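Local coordinates for SUMO1 linked HERC2 ZZ domain (Small ubiquitin-related modifier 1,E3 ubiquitin-protein ligase HERC2) (PDB 6WW3) that binds histone H3 and the SUMO1 tail through the zinc-binding ZZ domain of the ubiquitin ligase HERC2, here fused to that tail, at residues A[21-26]-A[35-41]. Numbering follows the deposited sequence.
With ZN (zinc ion), chain C.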
loop_
_atom_site.group_PDB
_atom_site.type_symbol
_atom_site.label_atom_id
_atom_site.label_comp_id
_atom_site.label_asym_id
_atom_site.label_seq_id
_atom_site.Cartn_x
_atom_site.Cartn_y
_atom_site.Cartn_z
ATOM N N ILE A 21 -2.016 7.357 -0.438
ATOM C CA ILE A 21 -1.179 6.668 0.536
ATOM C C ILE A 21 0.074 7.502 0.779
ATOM O O ILE A 21 0.740 7.943 -0.168
ATOM C CB ILE A 21 -0.819 5.254 0.048
ATOM C CG1 ILE A 21 -2.078 4.384 -0.086
ATOM C CG2 ILE A 21 0.197 4.585 1.008
ATOM C CD1 ILE A 21 -1.789 2.930 -0.322
ATOM N N ASN A 22 0.399 7.728 2.052
ATOM C CA ASN A 22 1.706 8.257 2.400
ATOM C C ASN A 22 2.531 7.153 3.067
ATOM O O ASN A 22 1.982 6.224 3.655
ATOM C CB ASN A 22 1.604 9.507 3.294
ATOM C CG ASN A 22 1.035 9.215 4.670
ATOM O OD1 ASN A 22 -0.172 9.102 4.840
ATOM N ND2 ASN A 22 1.910 9.069 5.654
ATOM N N GLY A 23 3.851 7.239 2.922
ATOM C CA GLY A 23 4.737 6.171 3.335
ATOM C C GLY A 23 4.909 5.118 2.254
ATOM O O GLY A 23 4.688 5.365 1.063
ATOM N N SER A 24 5.326 3.922 2.679
ATOM C CA SER A 24 5.472 2.825 1.730
ATOM C C SER A 24 4.105 2.288 1.328
ATOM O O SER A 24 3.190 2.180 2.149
ATOM C CB SER A 24 6.330 1.692 2.297
ATOM O OG SER A 24 7.680 2.095 2.473
ATOM N N ARG A 25 3.979 1.957 0.050
ATOM C CA ARG A 25 2.763 1.412 -0.534
ATOM C C ARG A 25 2.934 -0.086 -0.757
ATOM O O ARG A 25 3.974 -0.536 -1.238
ATOM C CB ARG A 25 2.474 2.122 -1.863
ATOM C CG ARG A 25 1.538 1.401 -2.798
ATOM C CD ARG A 25 1.573 1.992 -4.200
ATOM N NE ARG A 25 0.594 1.332 -5.064
ATOM C CZ ARG A 25 0.499 1.477 -6.379
ATOM N NH1 ARG A 25 1.332 2.271 -7.032
ATOM N NH2 ARG A 25 -0.444 0.815 -7.043
ATOM N N PHE A 26 1.914 -0.862 -0.415
ATOM C CA PHE A 26 1.967 -2.313 -0.593
ATOM C C PHE A 26 0.874 -2.736 -1.569
ATOM O O PHE A 26 -0.306 -2.766 -1.209
ATOM C CB PHE A 26 1.832 -3.041 0.745
ATOM C CG PHE A 26 2.992 -2.799 1.674
ATOM C CD1 PHE A 26 4.053 -3.696 1.723
ATOM C CD2 PHE A 26 3.045 -1.651 2.458
ATOM C CE1 PHE A 26 5.134 -3.465 2.562
ATOM C CE2 PHE A 26 4.124 -1.412 3.296
ATOM C CZ PHE A 26 5.165 -2.330 3.348
ATOM N N ASP A 35 -4.414 -2.194 -2.770
ATOM C CA ASP A 35 -3.253 -1.601 -2.119
ATOM C C ASP A 35 -3.519 -1.434 -0.630
ATOM O O ASP A 35 -4.654 -1.203 -0.214
ATOM C CB ASP A 35 -2.889 -0.238 -2.729
ATOM C CG ASP A 35 -2.624 -0.313 -4.224
ATOM O OD1 ASP A 35 -3.583 -0.171 -5.007
ATOM O OD2 ASP A 35 -1.455 -0.484 -4.616
ATOM N N PHE A 36 -2.453 -1.557 0.165
ATOM C CA PHE A 36 -2.452 -1.297 1.601
ATOM C C PHE A 36 -1.457 -0.192 1.923
ATOM O O PHE A 36 -0.357 -0.175 1.373
ATOM C CB PHE A 36 -2.012 -2.534 2.393
ATOM C CG PHE A 36 -3.119 -3.467 2.772
ATOM C CD1 PHE A 36 -4.397 -3.001 3.021
ATOM C CD2 PHE A 36 -2.864 -4.822 2.918
ATOM C CE1 PHE A 36 -5.400 -3.870 3.403
ATOM C CE2 PHE A 36 -3.872 -5.694 3.299
ATOM C CZ PHE A 36 -5.138 -5.215 3.541
ATOM N N CYS A 37 -1.802 0.689 2.856
ATOM C CA CYS A 37 -0.746 1.442 3.510
ATOM C C CYS A 37 0.006 0.508 4.463
ATOM O O CYS A 37 -0.368 -0.654 4.653
ATOM C CB CYS A 37 -1.305 2.662 4.240
ATOM S SG CYS A 37 -2.201 2.265 5.759
ATOM N N GLU A 38 1.099 1.000 5.049
ATOM C CA GLU A 38 1.945 0.089 5.819
ATOM C C GLU A 38 1.243 -0.399 7.081
ATOM O O GLU A 38 1.325 -1.588 7.414
ATOM C CB GLU A 38 3.288 0.735 6.166
ATOM C CG GLU A 38 4.204 -0.202 6.957
ATOM C CD GLU A 38 5.651 0.268 7.018
ATOM O OE1 GLU A 38 6.026 1.192 6.266
ATOM O OE2 GLU A 38 6.405 -0.273 7.846
ATOM N N THR A 39 0.553 0.493 7.799
ATOM C CA THR A 39 -0.178 0.056 8.985
ATOM C C THR A 39 -1.202 -1.014 8.625
ATOM O O THR A 39 -1.271 -2.061 9.271
ATOM C CB THR A 39 -0.880 1.228 9.666
ATOM O OG1 THR A 39 0.083 2.207 10.068
ATOM C CG2 THR A 39 -1.625 0.720 10.896
ATOM N N CYS A 40 -1.993 -0.772 7.573
ATOM C CA CYS A 40 -2.967 -1.771 7.141
ATOM C C CYS A 40 -2.283 -3.056 6.707
ATOM O O CYS A 40 -2.776 -4.156 6.992
ATOM C CB CYS A 40 -3.818 -1.222 5.999
ATOM S SG CYS A 40 -5.061 -0.070 6.546
ATOM N N PHE A 41 -1.148 -2.940 6.007
ATOM C CA PHE A 41 -0.432 -4.136 5.583
ATOM C C PHE A 41 -0.045 -4.999 6.772
ATOM O O PHE A 41 -0.025 -6.226 6.656
ATOM C CB PHE A 41 0.817 -3.776 4.780
ATOM C CG PHE A 41 1.693 -4.965 4.481
ATOM C CD1 PHE A 41 1.243 -5.987 3.645
ATOM C CD2 PHE A 41 2.957 -5.068 5.033
ATOM C CE1 PHE A 41 2.035 -7.090 3.369
ATOM C CE2 PHE A 41 3.772 -6.171 4.759
ATOM C CZ PHE A 41 3.309 -7.185 3.932
HETATM ZN ZN ZN C . -4.548 1.765 5.361
HETATM O O HOH W 1 2.245 3.562 4.378
HETATM O O HOH W 2 5.306 3.499 5.495
#
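Phe26 and Phe41 lie face against face in an offset stack, their planes only 6° apart and their centroids separated by 4.2 Å. Phe41 CB sits over the same Phe26 ring in a CH-pi contact, while Phe26 CE2 packs 3.7 Å from Glu38 CB. On the strands, Phe26 and Phe36 form an antiparallel hydrogen-bonded pair: Phe26 N reaches Phe36 O at 3.0 Å, and Phe36 N returns a bond to Phe26 O. Beside this pair, Arg25 forms a side-on salt bridge with Asp35, NE (2.8 Å) and NH2 (2.9 Å) both donating to OD2. That oxygen lies in the guanidinium plane but is met from one face of its own carboxylate, the two planes standing 49° apart. With CG anti to the backbone N (chi1 161°) and the chain extended to NE, the guanidinium is carried to the Asp35 carboxylate; an alanine here would probably leave that carboxylate without its charged mate. The ZZ zinc finger of the HERC2 part illustrates how small zinc fingers build a core from a few rings and metal sites rather than a large hydrophobic interior: a beta hairpin leads into a short helix, with Cys37 and Cys40 of a CxxC pair straddling its N-terminal end. Cys37, the N-cap, binds zinc through SG, which also accepts from Cys40 N; Cys40, Cys13 and Cys16 complete the site. Ile21 CG2 packs 4.0 Å from Cys37 CB, and a water bridges Ser24 O to Glu38 N. Further out, Phe52 of strand 52-55 touches both Phe26 and Phe36.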